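Putative polyketide cyclase (Acidithiobacillus ferrooxidans, PDB 3F9S) probably acts as a polyketide cyclase of the SnoaL-like family, built on the NTF2-like alpha-plus-beta fold. Local coordinates at residues 23-28 with 55-60; 67-72 with 91-96. One frame throughout, in Å; residues are numbered along the deposited sequence.

Contact 1 of 2, residues 23-28 with 55-60; sequences GNIEAS and GYKERV
I25 and K57 mark the closest approach of the two backbones, 6.0 Å from CA to CA, where a short 3-10 turn at 25-27 lies against the first half of helix 53-66. The turn comes just after G23, which leaves helical geometry with positive phi beyond helix 8-21. N24 starts it as an Asx motif: its OD1 accepts from A27 N, the donor standing well above the carbonyl plane.

K57 has the largest single share of the contact. Its chain runs across the turn, K57 CB against I25 CG2 at 3.6 Å, CG against S28 CB, and K57 CD 3.5 Å from I25 O. A bend at chi3 (-77°) places CE, and beyond it K57 NZ forms a salt bridge of 2.7 Å with E26 OE1. The two side chains meet at about a right angle, the ammonium on the syn side of the carboxylate and 34° out of its plane. D29 makes a second salt bridge to NZ. An alanine at K57 would probably leave E26 and D29 without their shared positive mate and open a gap beside S28 CB and I25 O.

In this NTF2-like fold the contact lies on the helical side of the protein, with helix 8-21 packing behind: S28 touches V19, and Y56 touches F15. One helix turn on from K57, V60 CG1 meets I25 CD1 at only 3.2 Å, tighter than normal carbon packing, as the two side chains slide past each other in opposite directions. S28 OG is held by I25 O at 2.6 Å, in the carbonyl plane; the same oxygen also takes S28 N. This places S28 OG at the edge of the Y56 ring, 3.6 Å from Y56 CE1, while Y56 OH bonds to W20 NE1.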
ATOM      1  N   GLY A  23     -20.060  -8.975  -0.393  1.00 27.15           N
ATOM      2  CA  GLY A  23     -20.315  -9.419  -1.756  1.00 26.26           C
ATOM      3  C   GLY A  23     -21.623  -8.952  -2.347  1.00 26.06           C
ATOM      4  O   GLY A  23     -22.161  -9.621  -3.236  1.00 26.01           O
ATOM      5  N   ASN A  24     -22.125  -7.812  -1.872  1.00 25.22           N
ATOM      6  CA  ASN A  24     -23.334  -7.218  -2.391  1.00 27.42           C
ATOM      7  C   ASN A  24     -22.836  -6.444  -3.614  1.00 27.12           C
ATOM      8  O   ASN A  24     -22.689  -5.230  -3.581  1.00 27.87           O
ATOM      9  CB  ASN A  24     -24.028  -6.335  -1.356  1.00 28.54           C
ATOM     10  CG  ASN A  24     -25.346  -5.768  -1.849  1.00 35.19           C
ATOM     11  OD1 ASN A  24     -25.687  -5.854  -3.035  1.00 32.83           O
ATOM     12  ND2 ASN A  24     -26.086  -5.146  -0.929  1.00 35.75           N
ATOM     13  N   ILE A  25     -22.648  -7.182  -4.703  1.00 26.87           N
ATOM     14  CA  ILE A  25     -22.047  -6.652  -5.933  1.00 28.80           C
ATOM     15  C   ILE A  25     -22.849  -5.472  -6.479  1.00 28.14           C
ATOM     16  O   ILE A  25     -22.279  -4.456  -6.856  1.00 26.35           O
ATOM     17  CB  ILE A  25     -21.931  -7.713  -7.061  1.00 30.12           C
ATOM     18  CG1 ILE A  25     -21.218  -8.994  -6.613  1.00 34.83           C
ATOM     19  CG2 ILE A  25     -21.179  -7.133  -8.250  1.00 32.69           C
ATOM     20  CD1 ILE A  25     -19.869  -8.790  -6.032  1.00 35.94           C
ATOM     21  N   GLU A  26     -24.168  -5.625  -6.485  1.00 28.33           N
ATOM     22  CA  GLU A  26     -25.083  -4.604  -7.005  1.00 28.20           C
ATOM     23  C   GLU A  26     -25.099  -3.310  -6.189  1.00 27.95           C
ATOM     24  O   GLU A  26     -25.433  -2.263  -6.735  1.00 28.85           O
ATOM     25  CB  GLU A  26     -26.484  -5.192  -7.215  1.00 29.23           C
ATOM     26  CG  GLU A  26     -26.502  -6.417  -8.170  1.00 31.33           C
ATOM     27  CD  GLU A  26     -25.823  -6.136  -9.517  1.00 37.74           C
ATOM     28  OE1 GLU A  26     -26.189  -5.117 -10.131  1.00 34.92           O
ATOM     29  OE2 GLU A  26     -24.923  -6.906  -9.952  1.00 40.60           O
ATOM     30  N   ALA A  27     -24.686  -3.362  -4.920  1.00 26.10           N
ATOM     31  CA  ALA A  27     -24.519  -2.152  -4.105  1.00 25.70           C
ATOM     32  C   ALA A  27     -23.482  -1.203  -4.702  1.00 25.74           C
ATOM     33  O   ALA A  27     -23.480  -0.023  -4.358  1.00 25.58           O
ATOM     34  CB  ALA A  27     -24.156  -2.484  -2.669  1.00 26.44           C
ATOM     35  N   SER A  28     -22.596  -1.708  -5.568  1.00 24.78           N
ATOM     36  CA  SER A  28     -21.669  -0.866  -6.346  1.00 24.53           C
ATOM     37  C   SER A  28     -22.374   0.286  -7.046  1.00 25.63           C
ATOM     38  O   SER A  28     -21.802   1.348  -7.200  1.00 25.04           O
ATOM     39  CB  SER A  28     -20.954  -1.690  -7.408  1.00 26.08           C
ATOM     40  OG  SER A  28     -20.259  -2.766  -6.800  1.00 25.88           O
ATOM     41  N   GLY A  55     -18.491  -2.910 -15.576  1.00 24.12           N
ATOM     42  CA  GLY A  55     -17.114  -3.413 -15.590  1.00 23.66           C
ATOM     43  C   GLY A  55     -16.565  -3.517 -14.185  1.00 23.77           C
ATOM     44  O   GLY A  55     -15.922  -4.506 -13.854  1.00 23.36           O
ATOM     45  N   TYR A  56     -16.834  -2.501 -13.373  1.00 24.67           N
ATOM     46  CA  TYR A  56     -16.463  -2.517 -11.958  1.00 25.13           C
ATOM     47  C   TYR A  56     -17.051  -3.750 -11.261  1.00 25.42           C
ATOM     48  O   TYR A  56     -16.343  -4.474 -10.547  1.00 25.20           O
ATOM     49  CB  TYR A  56     -16.955  -1.253 -11.259  1.00 24.93           C
ATOM     50  CG  TYR A  56     -16.513  -1.209  -9.844  1.00 23.22           C
ATOM     51  CD1 TYR A  56     -17.279  -1.813  -8.843  1.00 21.81           C
ATOM     52  CD2 TYR A  56     -15.287  -0.668  -9.502  1.00 25.07           C
ATOM     53  CE1 TYR A  56     -16.869  -1.829  -7.566  1.00 21.06           C
ATOM     54  CE2 TYR A  56     -14.863  -0.686  -8.195  1.00 23.49           C
ATOM     55  CZ  TYR A  56     -15.660  -1.265  -7.247  1.00 21.91           C
ATOM     56  OH  TYR A  56     -15.228  -1.270  -5.972  1.00 25.67           O
ATOM     57  N   LYS A  57     -18.346  -3.980 -11.480  1.00 24.07           N
ATOM     58  CA  LYS A  57     -19.031  -5.108 -10.848  1.00 23.95           C
ATOM     59  C   LYS A  57     -18.448  -6.431 -11.313  1.00 24.52           C
ATOM     60  O   LYS A  57     -18.321  -7.338 -10.512  1.00 24.13           O
ATOM     61  CB  LYS A  57     -20.536  -5.035 -11.066  1.00 24.12           C
ATOM     62  CG  LYS A  57     -21.161  -3.950 -10.239  1.00 25.08           C
ATOM     63  CD  LYS A  57     -22.671  -3.951 -10.270  1.00 26.81           C
ATOM     64  CE  LYS A  57     -23.263  -3.387 -11.495  1.00 33.17           C
ATOM     65  NZ  LYS A  57     -24.747  -3.177 -11.289  1.00 28.75           N
ATOM     66  N   GLU A  58     -18.057  -6.527 -12.585  1.00 24.88           N
ATOM     67  CA  GLU A  58     -17.423  -7.747 -13.083  1.00 23.62           C
ATOM     68  C   GLU A  58     -16.113  -7.992 -12.365  1.00 22.40           C
ATOM     69  O   GLU A  58     -15.831  -9.120 -11.977  1.00 24.19           O
ATOM     70  CB  GLU A  58     -17.208  -7.724 -14.600  1.00 25.10           C
ATOM     71  CG  GLU A  58     -18.494  -7.725 -15.392  1.00 26.95           C
ATOM     72  CD  GLU A  58     -19.399  -8.905 -15.135  1.00 29.85           C
ATOM     73  OE1 GLU A  58     -18.903 -10.014 -14.845  1.00 33.51           O
ATOM     74  OE2 GLU A  58     -20.621  -8.719 -15.275  1.00 29.38           O
ATOM     75  N   ARG A  59     -15.351  -6.933 -12.122  1.00 21.62           N
ATOM     76  CA  ARG A  59     -14.104  -7.079 -11.401  1.00 22.29           C
ATOM     77  C   ARG A  59     -14.374  -7.534  -9.975  1.00 23.20           C
ATOM     78  O   ARG A  59     -13.669  -8.401  -9.470  1.00 23.88           O
ATOM     79  CB  ARG A  59     -13.308  -5.799 -11.459  1.00 22.97           C
ATOM     80  CG  ARG A  59     -12.129  -5.754 -10.538  1.00 21.25           C
ATOM     81  CD  ARG A  59     -11.367  -4.526 -10.815  1.00 24.65           C
ATOM     82  NE  ARG A  59     -10.236  -4.426  -9.900  1.00 27.55           N
ATOM     83  CZ  ARG A  59     -10.322  -4.039  -8.634  1.00 30.21           C
ATOM     84  NH1 ARG A  59     -11.471  -3.682  -8.081  1.00 27.89           N
ATOM     85  NH2 ARG A  59      -9.220  -3.982  -7.901  1.00 30.11           N
ATOM     86  N   VAL A  60     -15.390  -6.963  -9.337  1.00 23.59           N
ATOM     87  CA  VAL A  60     -15.745  -7.405  -7.983  1.00 24.67           C
ATOM     88  C   VAL A  60     -16.073  -8.888  -7.996  1.00 24.91           C
ATOM     89  O   VAL A  60     -15.569  -9.638  -7.161  1.00 26.36           O
ATOM     90  CB  VAL A  60     -16.925  -6.658  -7.376  1.00 25.07           C
ATOM     91  CG1 VAL A  60     -17.121  -7.136  -5.906  1.00 25.54           C
ATOM     92  CG2 VAL A  60     -16.688  -5.164  -7.409  1.00 23.83           C
TER

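Contact 2 of 2, residues 67-72 with 91-96; sequences FPDQCF and TATHKE
The F67 ring has the carbonyl of T93 at its edge, T93 O lying near the ring plane and 3.8 Å from F67 CD1, while A92 CB comes in obliquely and packs 3.6 Å from F67 CB. W90 makes an edge-to-face pair with the same ring. The second flat group, the D69 carboxylate, is met both in its plane and over one face. T93 N donates almost straight (174°) to the syn lone pair of D69 OD1, 2.8 Å away; OD2 faces T93 OG1, although their very short separation makes the details of that bond doubtful. K95 NZ stands above the face, practically over D69 CG at 3.1 Å, and forms a loose salt bridge of 3.5 Å with D69 OD1. A water on this same side of the carboxylate bridges OD1 and T93 O.

D69 reaches these partners with CG between its backbone N and carbonyl carbon (chi1 74°), and the T93 side chain crosses it at about a right angle. Positive charge so close to the carboxylate would be expected to stabilise its ionised form.

All this sits at the open end of the antiparallel hairpin of strands 71-80 and 83-93, where a type I turn from F67 to Q70 leads into strand 71-80, an edge strand of the sheet within this chain. C71 and T91 form a hydrogen-bonded pair, C71 N to T91 O at 2.8 Å and T91 N to C71 O at 3.0 Å. Q70 CA adds a C-H...O contact to T91 O. The Q70 amide turns back inside the turn: Q70 NE2 donates to F67 O at 2.8 Å, the acceptor near the amide plane, and Q70 N reaches that oxygen from the opposite face. W90 NE1 donates to Q70 OE1. At the outer end, P68 CG and K95 NZ meet tip to tip.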
ATOM      1  N   PHE A  67     -11.865 -15.588  -3.241  1.00 27.52           N
ATOM      2  CA  PHE A  67     -11.969 -15.724  -1.790  1.00 26.20           C
ATOM      3  C   PHE A  67     -13.350 -15.218  -1.413  1.00 25.22           C
ATOM      4  O   PHE A  67     -13.477 -14.070  -0.974  1.00 24.90           O
ATOM      5  CB  PHE A  67     -10.883 -14.882  -1.148  1.00 26.26           C
ATOM      6  CG  PHE A  67      -9.507 -15.353  -1.459  1.00 28.55           C
ATOM      7  CD1 PHE A  67      -8.932 -16.377  -0.722  1.00 31.97           C
ATOM      8  CD2 PHE A  67      -8.775 -14.777  -2.497  1.00 31.69           C
ATOM      9  CE1 PHE A  67      -7.640 -16.830  -1.000  1.00 34.94           C
ATOM     10  CE2 PHE A  67      -7.479 -15.218  -2.786  1.00 33.32           C
ATOM     11  CZ  PHE A  67      -6.910 -16.238  -2.030  1.00 30.52           C
ATOM     12  N   PRO A  68     -14.385 -16.063  -1.603  1.00 26.33           N
ATOM     13  CA  PRO A  68     -15.768 -15.626  -1.409  1.00 28.71           C
ATOM     14  C   PRO A  68     -16.186 -15.163  -0.025  1.00 30.96           C
ATOM     15  O   PRO A  68     -17.126 -14.380   0.061  1.00 33.86           O
ATOM     16  CB  PRO A  68     -16.598 -16.812  -1.899  1.00 29.11           C
ATOM     17  CG  PRO A  68     -15.713 -17.976  -1.841  1.00 29.24           C
ATOM     18  CD  PRO A  68     -14.317 -17.473  -2.025  1.00 26.66           C
ATOM     19  N   ASP A  69     -15.488 -15.593   1.024  1.00 29.97           N
ATOM     20  CA  ASP A  69     -15.806 -15.133   2.382  1.00 29.21           C
ATOM     21  C   ASP A  69     -14.855 -14.037   2.848  1.00 28.80           C
ATOM     22  O   ASP A  69     -14.799 -13.748   4.046  1.00 28.89           O
ATOM     23  CB  ASP A  69     -15.817 -16.305   3.363  1.00 30.18           C
ATOM     24  CG  ASP A  69     -14.438 -16.826   3.705  1.00 31.02           C
ATOM     25  OD1 ASP A  69     -13.415 -16.407   3.110  1.00 31.56           O
ATOM     26  OD2 ASP A  69     -14.388 -17.653   4.627  1.00 31.68           O
ATOM     27  N   GLN A  70     -14.116 -13.422   1.920  1.00 27.17           N
ATOM     28  CA  GLN A  70     -13.157 -12.396   2.282  1.00 27.34           C
ATOM     29  C   GLN A  70     -13.806 -11.243   3.017  1.00 28.06           C
ATOM     30  O   GLN A  70     -14.945 -10.880   2.734  1.00 28.59           O
ATOM     31  CB  GLN A  70     -12.395 -11.865   1.066  1.00 27.24           C
ATOM     32  CG  GLN A  70     -13.205 -11.081   0.062  1.00 28.78           C
ATOM     33  CD  GLN A  70     -12.409 -10.782  -1.183  1.00 27.95           C
ATOM     34  OE1 GLN A  70     -11.781  -9.736  -1.273  1.00 30.56           O
ATOM     35  NE2 GLN A  70     -12.364 -11.725  -2.106  1.00 27.69           N
ATOM     36  N   CYS A  71     -13.061 -10.671   3.960  1.00 27.97           N
ATOM     37  CA  CYS A  71     -13.573  -9.598   4.772  1.00 27.10           C
ATOM     38  C   CYS A  71     -12.465  -8.587   4.942  1.00 25.24           C
ATOM     39  O   CYS A  71     -11.353  -8.954   5.285  1.00 24.41           O
ATOM     40  CB  CYS A  71     -14.019 -10.112   6.140  1.00 27.96           C
ATOM     41  SG  CYS A  71     -14.924  -8.836   7.012  1.00 34.35           S
ATOM     42  N   PHE A  72     -12.788  -7.336   4.664  1.00 26.47           N
ATOM     43  CA  PHE A  72     -11.872  -6.212   4.833  1.00 26.71           C
ATOM     44  C   PHE A  72     -12.156  -5.603   6.188  1.00 27.71           C
ATOM     45  O   PHE A  72     -13.311  -5.454   6.574  1.00 30.00           O
ATOM     46  CB  PHE A  72     -12.082  -5.175   3.759  1.00 27.77           C
ATOM     47  CG  PHE A  72     -11.619  -5.625   2.423  1.00 26.75           C
ATOM     48  CD1 PHE A  72     -12.391  -6.513   1.676  1.00 29.79           C
ATOM     49  CD2 PHE A  72     -10.408  -5.189   1.915  1.00 29.59           C
ATOM     50  CE1 PHE A  72     -11.956  -6.946   0.427  1.00 25.28           C
ATOM     51  CE2 PHE A  72      -9.969  -5.609   0.671  1.00 30.43           C
ATOM     52  CZ  PHE A  72     -10.751  -6.472  -0.088  1.00 25.89           C
ATOM     53  N   THR A  91      -9.037 -10.876   5.639  1.00 23.12           N
ATOM     54  CA  THR A  91      -9.009 -12.265   5.989  1.00 23.22           C
ATOM     55  C   THR A  91      -9.944 -12.960   5.032  1.00 22.64           C
ATOM     56  O   THR A  91     -10.931 -12.376   4.604  1.00 24.68           O
ATOM     57  CB  THR A  91      -9.485 -12.486   7.432  1.00 24.31           C
ATOM     58  OG1 THR A  91     -10.826 -12.010   7.566  1.00 30.53           O
ATOM     59  CG2 THR A  91      -8.578 -11.729   8.411  1.00 25.78           C
ATOM     60  N   ALA A  92      -9.594 -14.182   4.684  1.00 23.13           N
ATOM     61  CA  ALA A  92     -10.414 -15.017   3.811  1.00 23.53           C
ATOM     62  C   ALA A  92      -9.976 -16.442   4.045  1.00 25.34           C
ATOM     63  O   ALA A  92      -8.859 -16.679   4.489  1.00 26.37           O
ATOM     64  CB  ALA A  92     -10.197 -14.625   2.379  1.00 24.22           C
ATOM     65  N   THR A  93     -10.889 -17.370   3.803  1.00 27.66           N
ATOM     66  CA  THR A  93     -10.629 -18.794   3.930  1.00 29.09           C
ATOM     67  C   THR A  93     -10.148 -19.239   2.565  1.00 30.08           C
ATOM     68  O   THR A  93     -10.710 -18.813   1.551  1.00 29.59           O
ATOM     69  CB  THR A  93     -11.921 -19.564   4.254  1.00 28.83           C
ATOM     70  OG1 THR A  93     -12.523 -18.991   5.417  1.00 30.80           O
ATOM     71  CG2 THR A  93     -11.630 -21.016   4.515  1.00 28.71           C
ATOM     72  N   HIS A  94      -9.127 -20.089   2.541  1.00 33.40           N
ATOM     73  CA  HIS A  94      -8.594 -20.628   1.291  1.00 36.92           C
ATOM     74  C   HIS A  94      -9.454 -21.848   0.960  1.00 39.74           C
ATOM     75  O   HIS A  94      -9.039 -22.984   1.191  1.00 40.53           O
ATOM     76  CB  HIS A  94      -7.103 -20.959   1.454  1.00 37.42           C
ATOM     77  CG  HIS A  94      -6.465 -21.536   0.231  1.00 35.45           C
ATOM     78  ND1 HIS A  94      -5.437 -22.450   0.299  1.00 40.35           N
ATOM     79  CD2 HIS A  94      -6.742 -21.372  -1.084  1.00 38.48           C
ATOM     80  CE1 HIS A  94      -5.082 -22.796  -0.926  1.00 40.88           C
ATOM     81  NE2 HIS A  94      -5.859 -22.158  -1.783  1.00 37.83           N
ATOM     82  N   LYS A  95     -10.654 -21.593   0.433  1.00 42.82           N
ATOM     83  CA  LYS A  95     -11.627 -22.657   0.118  1.00 46.44           C
ATOM     84  C   LYS A  95     -12.002 -22.834  -1.363  1.00 48.02           C
ATOM     85  O   LYS A  95     -12.735 -23.776  -1.701  1.00 48.26           O
ATOM     86  CB  LYS A  95     -12.869 -22.527   1.006  1.00 46.57           C
ATOM     87  CG  LYS A  95     -13.698 -21.281   0.811  1.00 48.23           C
ATOM     88  CD  LYS A  95     -14.834 -21.274   1.827  1.00 48.88           C
ATOM     89  CE  LYS A  95     -15.844 -20.197   1.517  1.00 53.32           C
ATOM     90  NZ  LYS A  95     -15.199 -18.863   1.447  1.00 55.94           N
ATOM     91  N   GLU A  96     -11.508 -21.950  -2.228  1.00 49.31           N
ATOM     92  CA  GLU A  96     -11.645 -22.081  -3.675  1.00 50.74           C
ATOM     93  C   GLU A  96     -10.271 -22.472  -4.207  1.00 52.56           C
ATOM     94  O   GLU A  96      -9.243 -22.062  -3.653  1.00 51.95           O
ATOM     95  CB  GLU A  96     -12.105 -20.770  -4.318  1.00 50.58           C
ATOM     96  CG  GLU A  96     -13.566 -20.426  -4.038  1.00 51.01           C
ATOM     97  CD  GLU A  96     -14.580 -21.258  -4.821  1.00 51.15           C
ATOM     98  OE1 GLU A  96     -14.200 -22.081  -5.686  1.00 48.57           O
ATOM     99  OE2 GLU A  96     -15.789 -21.066  -4.571  1.00 50.89           O
TER
HETATM  100  O   HOH W   1     -13.118 -13.667   6.168  1.00 38.84           O
HETATM  101  O   HOH W   2     -12.731 -17.376   0.907  1.00 38.93           O
HETATM  102  O   HOH W   3     -10.638  -8.957   7.981  1.00 34.62           O

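Overall arrangement
The two contacts come one after the other along the chain: contact 1 closes on helix 53-66, and that helix runs on to the turn at 67-70 from which contact 2 begins. Their centres are 16 Å apart and their nearest atoms about 6 Å, so they do not touch. Contact 1 joins helix 53-66 to the loop between helices 8-21 and 28-31; contact 2 joins the two strands of the 71-80/83-93 hairpin at their open end. Helix 8-21 packs on both, through F15 and V19 at the first, T16 and S21 at the second. One thus involves the first half of helix 53-66, and the other lies where the chain leaves that helix for the sheet of the NTF2-like fold.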